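PDB 5M41: nigritoxine, which is a bacterial toxin of Vibrio nigripulchritudo active against crustaceans and insects, with a new fold. Local coordinates for residues G284-G290 / K344-S349; S330-I336 / A441-F447; F582-S586 / T701-M705. All coordinates share one frame; numbering follows the deposited sequence.

Interaction 1. Residues G284-G290 / K344-S349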
ATOM      1  N   GLY A 284       4.855 -14.700   3.634  1.00 63.55           N
ATOM      2  CA  GLY A 284       5.505 -14.061   4.788  1.00 61.20           C
ATOM      3  C   GLY A 284       6.716 -13.237   4.372  1.00 56.89           C
ATOM      4  O   GLY A 284       7.849 -13.459   4.842  1.00 56.15           O
ATOM      5  N   ALA A 285       6.484 -12.284   3.477  1.00 52.35           N
ATOM      6  CA  ALA A 285       7.597 -11.518   2.885  1.00 48.12           C
ATOM      7  C   ALA A 285       8.257 -10.532   3.864  1.00 47.17           C
ATOM      8  O   ALA A 285       9.481 -10.303   3.797  1.00 46.84           O
ATOM      9  CB  ALA A 285       7.136 -10.809   1.604  1.00 43.76           C
ATOM     10  N   TRP A 286       7.457  -9.993   4.790  1.00 46.08           N
ATOM     11  CA  TRP A 286       7.856  -8.846   5.611  1.00 45.71           C
ATOM     12  C   TRP A 286       7.841  -9.095   7.100  1.00 49.41           C
ATOM     13  O   TRP A 286       6.941  -9.753   7.613  1.00 48.84           O
ATOM     14  CB  TRP A 286       6.970  -7.654   5.260  1.00 42.10           C
ATOM     15  CG  TRP A 286       7.107  -7.283   3.794  1.00 41.50           C
ATOM     16  CD1 TRP A 286       6.178  -7.456   2.777  1.00 41.25           C
ATOM     17  CD2 TRP A 286       8.300  -6.724   3.126  1.00 39.75           C
ATOM     18  NE1 TRP A 286       6.668  -7.004   1.580  1.00 38.88           N
ATOM     19  CE2 TRP A 286       7.940  -6.559   1.719  1.00 39.33           C
ATOM     20  CE3 TRP A 286       9.562  -6.319   3.554  1.00 38.86           C
ATOM     21  CZ2 TRP A 286       8.832  -6.035   0.791  1.00 38.80           C
ATOM     22  CZ3 TRP A 286      10.452  -5.787   2.616  1.00 38.97           C
ATOM     23  CH2 TRP A 286      10.096  -5.646   1.264  1.00 37.27           C
ATOM     24  N   ILE A 287       8.854  -8.567   7.793  1.00 50.61           N
ATOM     25  CA  ILE A 287       8.969  -8.670   9.242  1.00 55.21           C
ATOM     26  C   ILE A 287       8.737  -7.279   9.817  1.00 56.19           C
ATOM     27  O   ILE A 287       9.461  -6.344   9.490  1.00 53.98           O
ATOM     28  CB  ILE A 287      10.394  -9.106   9.687  1.00 56.80           C
ATOM     29  CG1 ILE A 287      10.755 -10.476   9.127  1.00 59.39           C
ATOM     30  CG2 ILE A 287      10.540  -9.072  11.221  1.00 58.58           C
ATOM     31  CD1 ILE A 287      12.258 -10.694   9.024  1.00 60.97           C
ATOM     32  N   ASP A 288       7.749  -7.157  10.693  1.00 60.99           N
ATOM     33  CA  ASP A 288       7.483  -5.906  11.400  1.00 66.69           C
ATOM     34  C   ASP A 288       8.711  -5.354  12.105  1.00 70.27           C
ATOM     35  O   ASP A 288       9.522  -6.110  12.643  1.00 71.04           O
ATOM     36  CB  ASP A 288       6.372  -6.118  12.433  1.00 67.92           C
ATOM     37  CG  ASP A 288       5.012  -5.661  11.926  1.00 69.33           C
ATOM     38  OD1 ASP A 288       4.265  -5.113  12.754  1.00 68.79           O
ATOM     39  OD2 ASP A 288       4.691  -5.833  10.718  1.00 59.51           O
ATOM     40  N   SER A 289       8.849  -4.032  12.087  1.00 72.93           N
ATOM     41  CA  SER A 289       9.780  -3.367  12.977  1.00 77.66           C
ATOM     42  C   SER A 289       9.258  -3.433  14.434  1.00 84.47           C
ATOM     43  O   SER A 289      10.035  -3.510  15.391  1.00 91.65           O
ATOM     44  CB  SER A 289       9.968  -1.914  12.561  1.00 70.70           C
ATOM     45  OG  SER A 289      10.712  -1.243  13.558  1.00 77.40           O
ATOM     46  N   GLY A 290       7.933  -3.411  14.582  1.00 81.59           N
ATOM     47  CA  GLY A 290       7.303  -3.261  15.878  1.00 79.39           C
ATOM     48  C   GLY A 290       7.041  -1.814  16.282  1.00 79.17           C
ATOM     49  O   GLY A 290       6.444  -1.584  17.332  1.00 76.27           O
ATOM     50  N   LYS A 344       5.016   2.718   8.586  1.00 39.60           N
ATOM     51  CA  LYS A 344       5.604   1.602   9.286  1.00 41.59           C
ATOM     52  C   LYS A 344       6.616   0.930   8.375  1.00 41.73           C
ATOM     53  O   LYS A 344       6.312   0.679   7.206  1.00 41.00           O
ATOM     54  CB  LYS A 344       4.504   0.599   9.665  1.00 43.15           C
ATOM     55  CG  LYS A 344       4.929  -0.464  10.661  1.00 48.75           C
ATOM     56  CD  LYS A 344       3.730  -1.047  11.427  1.00 49.60           C
ATOM     57  CE  LYS A 344       4.187  -1.983  12.561  1.00 50.76           C
ATOM     58  NZ  LYS A 344       3.201  -1.975  13.706  1.00 56.49           N
ATOM     59  N   LEU A 345       7.795   0.620   8.919  1.00 41.74           N
ATOM     60  CA  LEU A 345       8.876  -0.038   8.185  1.00 42.24           C
ATOM     61  C   LEU A 345       8.827  -1.519   8.472  1.00 45.08           C
ATOM     62  O   LEU A 345       8.511  -1.920   9.606  1.00 42.14           O
ATOM     63  CB  LEU A 345      10.246   0.456   8.662  1.00 43.41           C
ATOM     64  CG  LEU A 345      10.504   1.942   8.489  1.00 45.76           C
ATOM     65  CD1 LEU A 345      11.778   2.323   9.225  1.00 48.46           C
ATOM     66  CD2 LEU A 345      10.594   2.295   7.006  1.00 44.80           C
ATOM     67  N   SER A 346       9.138  -2.319   7.447  1.00 42.01           N
ATOM     68  CA  SER A 346       9.321  -3.745   7.603  1.00 43.60           C
ATOM     69  C   SER A 346      10.635  -4.086   6.945  1.00 46.14           C
ATOM     70  O   SER A 346      11.007  -3.485   5.944  1.00 46.89           O
ATOM     71  CB  SER A 346       8.217  -4.539   6.910  1.00 42.91           C
ATOM     72  OG  SER A 346       6.934  -4.316   7.472  1.00 43.06           O
ATOM     73  N   LYS A 347      11.331  -5.056   7.508  1.00 47.62           N
ATOM     74  CA  LYS A 347      12.525  -5.593   6.910  1.00 49.54           C
ATOM     75  C   LYS A 347      12.089  -6.851   6.169  1.00 48.62           C
ATOM     76  O   LYS A 347      11.137  -7.516   6.576  1.00 46.24           O
ATOM     77  CB  LYS A 347      13.537  -5.937   8.005  1.00 56.26           C
ATOM     78  CG  LYS A 347      14.977  -5.953   7.518  1.00 64.38           C
ATOM     79  CD  LYS A 347      15.940  -6.548   8.544  1.00 72.86           C
ATOM     80  CE  LYS A 347      15.903  -5.812   9.879  1.00 74.45           C
ATOM     81  NZ  LYS A 347      16.942  -6.341  10.809  1.00 82.42           N
ATOM     82  N   VAL A 348      12.772  -7.163   5.074  1.00 47.18           N
ATOM     83  CA  VAL A 348      12.424  -8.316   4.267  1.00 49.38           C
ATOM     84  C   VAL A 348      12.795  -9.577   5.023  1.00 53.31           C
ATOM     85  O   VAL A 348      13.814  -9.606   5.720  1.00 56.60           O
ATOM     86  CB  VAL A 348      13.071  -8.256   2.837  1.00 51.42           C
ATOM     87  CG1 VAL A 348      14.584  -8.453   2.878  1.00 52.24           C
ATOM     88  CG2 VAL A 348      12.418  -9.263   1.914  1.00 50.16           C
ATOM     89  N   SER A 349      11.947 -10.597   4.950  1.00 52.25           N
ATOM     90  CA  SER A 349      12.327 -11.858   5.522  1.00 59.47           C
ATOM     91  C   SER A 349      13.423 -12.502   4.675  1.00 63.55           C
ATOM     92  O   SER A 349      13.248 -12.692   3.483  1.00 63.06           O
ATOM     93  CB  SER A 349      11.144 -12.801   5.637  1.00 58.32           C
ATOM     94  OG  SER A 349      11.661 -14.076   5.974  1.00 61.47           O
TER
HETATM   95  O   HOH W   1       5.527  -6.210   8.262  1.00 31.97           O

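Interaction 2. Residues S330-I336 / A441-F447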
ATOM      1  N   SER A 330      10.478  -2.334   3.404  1.00 38.06           N
ATOM      2  CA  SER A 330       9.242  -1.857   2.847  1.00 37.39           C
ATOM      3  C   SER A 330       8.807  -0.726   3.766  1.00 39.23           C
ATOM      4  O   SER A 330       8.560  -0.956   4.961  1.00 40.03           O
ATOM      5  CB  SER A 330       8.199  -2.967   2.850  1.00 36.86           C
ATOM      6  OG  SER A 330       6.909  -2.451   2.544  1.00 39.40           O
ATOM      7  N   LEU A 331       8.762   0.492   3.237  1.00 37.15           N
ATOM      8  CA  LEU A 331       8.134   1.569   3.970  1.00 37.05           C
ATOM      9  C   LEU A 331       6.666   1.588   3.558  1.00 37.28           C
ATOM     10  O   LEU A 331       6.327   1.975   2.425  1.00 35.59           O
ATOM     11  CB  LEU A 331       8.837   2.908   3.717  1.00 36.62           C
ATOM     12  CG  LEU A 331       8.126   4.229   4.050  1.00 38.74           C
ATOM     13  CD1 LEU A 331       7.792   4.358   5.526  1.00 38.91           C
ATOM     14  CD2 LEU A 331       8.999   5.390   3.614  1.00 39.44           C
ATOM     15  N   SER A 332       5.803   1.152   4.469  1.00 34.55           N
ATOM     16  CA  SER A 332       4.369   1.091   4.210  1.00 35.42           C
ATOM     17  C   SER A 332       3.718   2.391   4.608  1.00 35.51           C
ATOM     18  O   SER A 332       3.933   2.871   5.705  1.00 37.01           O
ATOM     19  CB  SER A 332       3.702  -0.036   5.018  1.00 37.49           C
ATOM     20  OG  SER A 332       4.068  -1.315   4.526  1.00 38.86           O
ATOM     21  N   LEU A 333       2.916   2.951   3.712  1.00 33.98           N
ATOM     22  CA  LEU A 333       2.080   4.078   4.044  1.00 34.99           C
ATOM     23  C   LEU A 333       0.671   3.567   3.854  1.00 36.58           C
ATOM     24  O   LEU A 333       0.214   3.347   2.719  1.00 37.86           O
ATOM     25  CB  LEU A 333       2.409   5.257   3.138  1.00 36.07           C
ATOM     26  CG  LEU A 333       3.859   5.753   3.241  1.00 36.46           C
ATOM     27  CD1 LEU A 333       4.178   6.683   2.089  1.00 38.00           C
ATOM     28  CD2 LEU A 333       4.100   6.453   4.576  1.00 37.68           C
ATOM     29  N   ALA A 334       0.007   3.318   4.978  1.00 37.49           N
ATOM     30  CA  ALA A 334      -1.280   2.642   4.985  1.00 37.48           C
ATOM     31  C   ALA A 334      -2.324   3.576   5.524  1.00 38.54           C
ATOM     32  O   ALA A 334      -2.168   4.112   6.613  1.00 39.80           O
ATOM     33  CB  ALA A 334      -1.218   1.388   5.840  1.00 38.30           C
ATOM     34  N   ALA A 335      -3.396   3.764   4.763  1.00 40.02           N
ATOM     35  CA  ALA A 335      -4.550   4.495   5.241  1.00 40.70           C
ATOM     36  C   ALA A 335      -5.141   3.776   6.454  1.00 41.40           C
ATOM     37  O   ALA A 335      -5.023   2.543   6.602  1.00 39.54           O
ATOM     38  CB  ALA A 335      -5.583   4.627   4.153  1.00 40.69           C
ATOM     39  N   ILE A 336      -5.748   4.567   7.325  1.00 41.28           N
ATOM     40  CA  ILE A 336      -6.337   4.090   8.575  1.00 41.53           C
ATOM     41  C   ILE A 336      -7.740   4.726   8.693  1.00 41.93           C
ATOM     42  O   ILE A 336      -7.895   5.907   8.407  1.00 42.17           O
ATOM     43  CB  ILE A 336      -5.429   4.487   9.780  1.00 42.28           C
ATOM     44  CG1 ILE A 336      -4.101   3.680   9.792  1.00 41.57           C
ATOM     45  CG2 ILE A 336      -6.155   4.362  11.113  1.00 43.52           C
ATOM     46  CD1 ILE A 336      -4.261   2.162   9.893  1.00 42.35           C
ATOM     47  N   ALA A 441       3.057  -5.566   2.297  1.00 39.29           N
ATOM     48  CA  ALA A 441       3.146  -5.786   3.722  1.00 41.37           C
ATOM     49  C   ALA A 441       1.814  -5.473   4.398  1.00 42.49           C
ATOM     50  O   ALA A 441       1.607  -5.900   5.528  1.00 43.36           O
ATOM     51  CB  ALA A 441       4.240  -4.933   4.316  1.00 39.96           C
ATOM     52  N   GLN A 442       0.920  -4.740   3.718  1.00 40.26           N
ATOM     53  CA  GLN A 442      -0.364  -4.297   4.326  1.00 40.57           C
ATOM     54  C   GLN A 442      -1.393  -5.434   4.363  1.00 42.95           C
ATOM     55  O   GLN A 442      -2.392  -5.425   3.651  1.00 42.62           O
ATOM     56  CB  GLN A 442      -0.890  -3.057   3.605  1.00 38.40           C
ATOM     57  CG  GLN A 442       0.126  -1.919   3.713  1.00 37.07           C
ATOM     58  CD  GLN A 442      -0.295  -0.621   3.059  1.00 37.24           C
ATOM     59  OE1 GLN A 442      -1.492  -0.289   2.979  1.00 38.33           O
ATOM     60  NE2 GLN A 442       0.688   0.142   2.612  1.00 34.85           N
ATOM     61  N   THR A 443      -1.092  -6.446   5.166  1.00 44.11           N
ATOM     62  CA  THR A 443      -1.950  -7.600   5.298  1.00 46.92           C
ATOM     63  C   THR A 443      -2.999  -7.369   6.398  1.00 49.76           C
ATOM     64  O   THR A 443      -3.014  -6.329   7.102  1.00 48.06           O
ATOM     65  CB  THR A 443      -1.127  -8.829   5.709  1.00 48.35           C
ATOM     66  OG1 THR A 443      -0.461  -8.531   6.935  1.00 47.03           O
ATOM     67  CG2 THR A 443      -0.071  -9.217   4.627  1.00 45.63           C
ATOM     68  N   LYS A 444      -3.870  -8.366   6.544  1.00 53.02           N
ATOM     69  CA  LYS A 444      -4.832  -8.436   7.636  1.00 54.67           C
ATOM     70  C   LYS A 444      -4.137  -8.258   8.982  1.00 52.91           C
ATOM     71  O   LYS A 444      -4.519  -7.404   9.763  1.00 54.08           O
ATOM     72  CB  LYS A 444      -5.556  -9.782   7.584  1.00 59.37           C
ATOM     73  CG  LYS A 444      -6.797  -9.891   8.465  1.00 64.59           C
ATOM     74  CD  LYS A 444      -7.141 -11.363   8.703  1.00 70.54           C
ATOM     75  CE  LYS A 444      -8.638 -11.588   8.853  1.00 74.50           C
ATOM     76  NZ  LYS A 444      -9.261 -10.614   9.790  1.00 74.22           N
ATOM     77  N   SER A 445      -3.100  -9.038   9.249  1.00 54.13           N
ATOM     78  CA  SER A 445      -2.491  -9.006  10.570  1.00 56.81           C
ATOM     79  C   SER A 445      -1.737  -7.689  10.821  1.00 55.74           C
ATOM     80  O   SER A 445      -1.743  -7.173  11.942  1.00 57.11           O
ATOM     81  CB  SER A 445      -1.592 -10.213  10.773  1.00 61.06           C
ATOM     82  OG  SER A 445      -0.642 -10.263   9.733  1.00 61.00           O
ATOM     83  N   PHE A 446      -1.135  -7.133   9.764  1.00 50.76           N
ATOM     84  CA  PHE A 446      -0.476  -5.829   9.819  1.00 46.59           C
ATOM     85  C   PHE A 446      -1.392  -4.789  10.475  1.00 45.06           C
ATOM     86  O   PHE A 446      -0.973  -4.075  11.390  1.00 44.43           O
ATOM     87  CB  PHE A 446      -0.075  -5.434   8.378  1.00 44.07           C
ATOM     88  CG  PHE A 446       0.439  -4.034   8.223  1.00 42.41           C
ATOM     89  CD1 PHE A 446       1.824  -3.774   8.217  1.00 41.51           C
ATOM     90  CD2 PHE A 446      -0.445  -2.972   8.000  1.00 41.30           C
ATOM     91  CE1 PHE A 446       2.315  -2.481   8.034  1.00 40.15           C
ATOM     92  CE2 PHE A 446       0.042  -1.677   7.816  1.00 41.90           C
ATOM     93  CZ  PHE A 446       1.425  -1.428   7.835  1.00 39.72           C
ATOM     94  N   PHE A 447      -2.638  -4.706  10.012  1.00 46.07           N
ATOM     95  CA  PHE A 447      -3.616  -3.775  10.585  1.00 47.17           C
ATOM     96  C   PHE A 447      -4.049  -4.150  12.018  1.00 49.43           C
ATOM     97  O   PHE A 447      -4.295  -3.261  12.837  1.00 47.49           O
ATOM     98  CB  PHE A 447      -4.822  -3.566   9.655  1.00 46.53           C
ATOM     99  CG  PHE A 447      -4.469  -2.806   8.407  1.00 45.01           C
ATOM    100  CD1 PHE A 447      -4.292  -1.444   8.449  1.00 42.48           C
ATOM    101  CD2 PHE A 447      -4.244  -3.479   7.207  1.00 45.14           C
ATOM    102  CE1 PHE A 447      -3.911  -0.737   7.305  1.00 42.96           C
ATOM    103  CE2 PHE A 447      -3.860  -2.796   6.070  1.00 44.75           C
ATOM    104  CZ  PHE A 447      -3.700  -1.417   6.116  1.00 42.46           C
TER
HETATM  105  O   HOH W   2       5.537  -4.179   0.956  1.00 36.85           O

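Interaction 3. Residues F582-S586 / T701-M705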
ATOM      1  N   PHE A 582     -27.002   1.405  12.894  1.00 38.60           N
ATOM      2  CA  PHE A 582     -28.303   1.742  12.284  1.00 39.48           C
ATOM      3  C   PHE A 582     -29.457   1.215  13.124  1.00 41.29           C
ATOM      4  O   PHE A 582     -30.603   1.072  12.635  1.00 41.91           O
ATOM      5  CB  PHE A 582     -28.389   1.232  10.837  1.00 38.73           C
ATOM      6  CG  PHE A 582     -27.398   1.895   9.921  1.00 37.79           C
ATOM      7  CD1 PHE A 582     -27.697   3.121   9.327  1.00 37.80           C
ATOM      8  CD2 PHE A 582     -26.144   1.328   9.705  1.00 38.10           C
ATOM      9  CE1 PHE A 582     -26.760   3.765   8.524  1.00 38.40           C
ATOM     10  CE2 PHE A 582     -25.196   1.968   8.904  1.00 38.11           C
ATOM     11  CZ  PHE A 582     -25.510   3.185   8.314  1.00 38.74           C
ATOM     12  N   VAL A 583     -29.148   0.956  14.397  1.00 40.87           N
ATOM     13  CA  VAL A 583     -30.124   0.456  15.370  1.00 41.00           C
ATOM     14  C   VAL A 583     -30.020   1.212  16.692  1.00 43.13           C
ATOM     15  O   VAL A 583     -29.039   1.907  16.954  1.00 42.64           O
ATOM     16  CB  VAL A 583     -29.946  -1.064  15.664  1.00 41.16           C
ATOM     17  CG1 VAL A 583     -30.210  -1.902  14.410  1.00 37.50           C
ATOM     18  CG2 VAL A 583     -28.559  -1.360  16.241  1.00 37.23           C
ATOM     19  N   HIS A 584     -31.046   1.056  17.520  1.00 44.24           N
ATOM     20  CA  HIS A 584     -31.020   1.496  18.908  1.00 45.82           C
ATOM     21  C   HIS A 584     -32.085   0.708  19.601  1.00 45.93           C
ATOM     22  O   HIS A 584     -32.879   0.015  18.929  1.00 45.45           O
ATOM     23  CB  HIS A 584     -31.245   3.007  19.033  1.00 47.20           C
ATOM     24  CG  HIS A 584     -32.530   3.491  18.401  1.00 49.91           C
ATOM     25  ND1 HIS A 584     -33.733   3.376  19.013  1.00 52.69           N
ATOM     26  CD2 HIS A 584     -32.770   4.110  17.184  1.00 50.45           C
ATOM     27  CE1 HIS A 584     -34.687   3.893  18.223  1.00 51.81           C
ATOM     28  NE2 HIS A 584     -34.101   4.339  17.102  1.00 52.93           N
ATOM     29  N   HIS A 585     -32.099   0.746  20.934  1.00 45.75           N
ATOM     30  CA  HIS A 585     -33.214   0.176  21.674  1.00 47.70           C
ATOM     31  C   HIS A 585     -33.929   1.222  22.484  1.00 49.84           C
ATOM     32  O   HIS A 585     -33.384   2.284  22.750  1.00 51.56           O
ATOM     33  CB  HIS A 585     -32.822  -1.031  22.521  1.00 47.07           C
ATOM     34  CG  HIS A 585     -31.776  -0.746  23.578  1.00 51.12           C
ATOM     35  ND1 HIS A 585     -32.094  -0.470  24.861  1.00 50.69           N
ATOM     36  CD2 HIS A 585     -30.378  -0.769  23.514  1.00 50.29           C
ATOM     37  CE1 HIS A 585     -30.962  -0.308  25.577  1.00 51.20           C
ATOM     38  NE2 HIS A 585     -29.913  -0.485  24.745  1.00 50.68           N
ATOM     39  N   SER A 586     -35.169   0.939  22.860  1.00 50.02           N
ATOM     40  CA  SER A 586     -35.962   1.929  23.577  1.00 52.52           C
ATOM     41  C   SER A 586     -37.064   1.271  24.383  1.00 54.63           C
ATOM     42  O   SER A 586     -37.377   0.087  24.194  1.00 52.87           O
ATOM     43  CB  SER A 586     -36.550   2.949  22.592  1.00 52.81           C
ATOM     44  OG  SER A 586     -37.529   2.340  21.780  1.00 55.69           O
ATOM     45  N   THR A 701     -26.244  -3.712  20.567  1.00 45.44           N
ATOM     46  CA  THR A 701     -27.532  -3.100  20.876  1.00 44.99           C
ATOM     47  C   THR A 701     -28.497  -4.150  21.414  1.00 47.57           C
ATOM     48  O   THR A 701     -29.137  -3.919  22.431  1.00 48.89           O
ATOM     49  CB  THR A 701     -28.089  -2.332  19.661  1.00 45.04           C
ATOM     50  OG1 THR A 701     -27.194  -1.258  19.334  1.00 46.47           O
ATOM     51  CG2 THR A 701     -29.459  -1.745  19.936  1.00 46.35           C
ATOM     52  N   ALA A 702     -28.559  -5.319  20.763  1.00 46.63           N
ATOM     53  CA  ALA A 702     -29.360  -6.458  21.255  1.00 46.43           C
ATOM     54  C   ALA A 702     -28.962  -6.829  22.683  1.00 49.19           C
ATOM     55  O   ALA A 702     -29.816  -7.013  23.557  1.00 49.11           O
ATOM     56  CB  ALA A 702     -29.203  -7.668  20.340  1.00 45.83           C
ATOM     57  N   LYS A 703     -27.656  -6.927  22.910  1.00 50.22           N
ATOM     58  CA  LYS A 703     -27.135  -7.310  24.209  1.00 53.72           C
ATOM     59  C   LYS A 703     -27.461  -6.265  25.288  1.00 54.19           C
ATOM     60  O   LYS A 703     -27.912  -6.600  26.378  1.00 52.88           O
ATOM     61  CB  LYS A 703     -25.625  -7.515  24.119  1.00 54.03           C
ATOM     62  CG  LYS A 703     -25.009  -7.910  25.444  1.00 60.81           C
ATOM     63  CD  LYS A 703     -23.524  -8.201  25.336  1.00 64.00           C
ATOM     64  CE  LYS A 703     -22.985  -8.605  26.698  1.00 68.21           C
ATOM     65  NZ  LYS A 703     -21.784  -9.474  26.571  1.00 74.88           N
ATOM     66  N   ASN A 704     -27.212  -5.002  24.969  1.00 53.51           N
ATOM     67  CA  ASN A 704     -27.416  -3.918  25.920  1.00 53.73           C
ATOM     68  C   ASN A 704     -28.873  -3.766  26.404  1.00 54.67           C
ATOM     69  O   ASN A 704     -29.095  -3.309  27.514  1.00 58.95           O
ATOM     70  CB  ASN A 704     -26.904  -2.596  25.352  1.00 50.93           C
ATOM     71  CG  ASN A 704     -26.728  -1.542  26.426  1.00 54.69           C
ATOM     72  OD1 ASN A 704     -26.001  -1.758  27.403  1.00 55.60           O
ATOM     73  ND2 ASN A 704     -27.409  -0.408  26.271  1.00 53.23           N
ATOM     74  N   MET A 705     -29.850  -4.148  25.583  1.00 52.90           N
ATOM     75  CA  MET A 705     -31.267  -4.136  25.984  1.00 52.77           C
ATOM     76  C   MET A 705     -31.654  -5.416  26.745  1.00 54.13           C
ATOM     77  O   MET A 705     -32.841  -5.651  27.034  1.00 54.25           O
ATOM     78  CB  MET A 705     -32.173  -3.967  24.753  1.00 51.87           C
ATOM     79  CG  MET A 705     -32.155  -5.155  23.792  1.00 50.32           C
ATOM     80  SD  MET A 705     -33.253  -4.944  22.367  1.00 51.52           S
ATOM     81  CE  MET A 705     -34.878  -5.139  23.103  1.00 50.17           C
TER
HETATM   82  O   HOH W   3     -27.669   1.440  19.392  1.00 35.49           O

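Interaction 1. Residues G284-G290 / K344-S349
With CG of Trp286 turned beside its own backbone N (chi1 -60°), the indole reaches across the neighbouring strand, its six-membered ring meeting Val348, while the extended chain of Lys344, its CG anti to the backbone N (chi1 -167°), climbs toward the carboxylate of Asp288. Both contacts belong to an antiparallel pairing in which the short strand 286-288 runs beside the C-terminal end of strand 340-348, part of a six-stranded sheet. Ile287 and Lys347 form the hydrogen-bonded pair: Ile287 N gives to Lys347 O at 2.8 Å, and Lys347 N returns to Ile287 O at 3.0 Å. On one flank Ser349 N donates to Ala285 O at 2.7 Å; on the other, Ser289 N reaches Leu345 O over a longer 3.3 Å. Trp286 and Val348 form a non-hydrogen-bonded pair whose side chains diverge, yet CZ3 of the indole comes within 3.6 Å of Val348 CB, with Val348 CG2 over one ring face and Lys347 O at the ring edge. The indole NE1 is taken up by Pro439 O, which ties this strand to the loop before helix 444-457. Asp288 and Ser346 put their side chains on the same face of the sheet. Asp288 OD1 makes a salt bridge to Lys344 NZ, which also bonds Gln292, while OD2 pairs with Arg449; two basic partners would probably favour the charged carboxylate. A water that also reaches Ser346 OG joins the serine to this acid, giving a proton to Asp288 OD2 at 2.6 Å.

Interaction 2. Residues S330-I336 / A441-F447
Strand 330-336 runs past the turn that leads into helix 444-457: CA of Ser332 lies 7.0 Å from CA of Ala441, and CA of Ala334 lies 7.0 Å from CA of Gln442. An inverse gamma turn centred on Gln442 and the capped first turn of the helix pack on the sheet; Thr443 is the N-cap, its OG1 accepting from Phe446 N. Gln442 lies with its amide over the strand. The chain is extended beyond CG (chi2 -179°), which carries NE2 to Leu333 O in a weak bond of 3.2 Å and OE1 to within 3.3 Å of Ala334 CB. Both ends of this buried amide have further partners, Thr365 at OE1 and Asp368 at NE2. Asp368 also takes Ser332 OG and Ala441 N, so one carboxylate links strand, turn and the neighbouring strand 366-370. Two phenylalanines complete the cover. Phe446 comes obliquely onto Ser332 CB and Ala334 CB, the latter 3.9 Å from CE2, while Gln442 CA lies over one of its faces, toward the rim. Phe447 has Phe446 CD2 above the centre of a face, and its CE1 lies 3.7 Å from Ala334 CB. At the ring edge, in plane, sits the tip of Ile336, with CD1 3.9 Å from Phe447 CD1.

Interaction 3. Residues F582-S586 / T701-M705
The imidazole of His585 has Met705 CB over one face, and in its plane, at the edge, lie Asn704 ND2 and Thr701 CG2. Met705 CB sits 3.6 Å from the ring centroid and only 20° off the normal, a CH-pi contact; its sulfur is farther off and oblique to the ring. At the edge, Asn704 ND2 donates to His585 NE2 at 2.9 Å, with the donor almost exactly in the ring plane, although the ring and amide planes are 61° apart. NE2 therefore accepts here, which is consistent with a neutral imidazole carrying its proton on ND1. Asn704 ND2 has a second, weak bond to Lys473 O. His585 CG lies between its backbone N and carbonyl carbon (chi1 60°), the rotamer that projects the ring at the last turn of the helix, where CD2 comes within 3.6 Å of Thr701 O. That oxygen also accepts from Met705 N, closing the helical turn. Toward the start of the strand, Val583 crosses Thr701: CG2 of the valine is 3.4 Å from Thr701 OG1, and the threonine methyl packs on the backbone of His584. Thr701 OG1 gives its own proton to Ser697 O, inside the helix, and receives one from a water 2.7 Å away that also donates to Val583 O. Leu599, on strand 594-601, touches both Thr701 and Met705 from the adjoining part of the sheet. Helix 688-704 thus packs its C-terminal turn on an inner strand of the six-stranded antiparallel sheet, a helix-on-sheet contact in which a buried histidine of the strand is held by the helix end.

Interactions 1 and 2 occupy one sheet and touch: their centres are 10 Å apart, and strands 328-336 and 340-348, adjacent in sequence and in the sheet, are joined by probable hydrogen bonds from Ser332 N to Lys344 O and from Ser330 N to Ser346 O, each 2.8 Å. Trp286 bridges them as well, its CD1 packing 3.5 Å from Ala441 CB. Along the chain their segments alternate. Interaction 3 belongs to a different sheet later in the sequence; its nearest atoms are about 18 Å from interaction 2 and about 29 Å from interaction 1. The magnesium ion is bound at Val189, Glu192 and Asp195, none of which belongs to these segments.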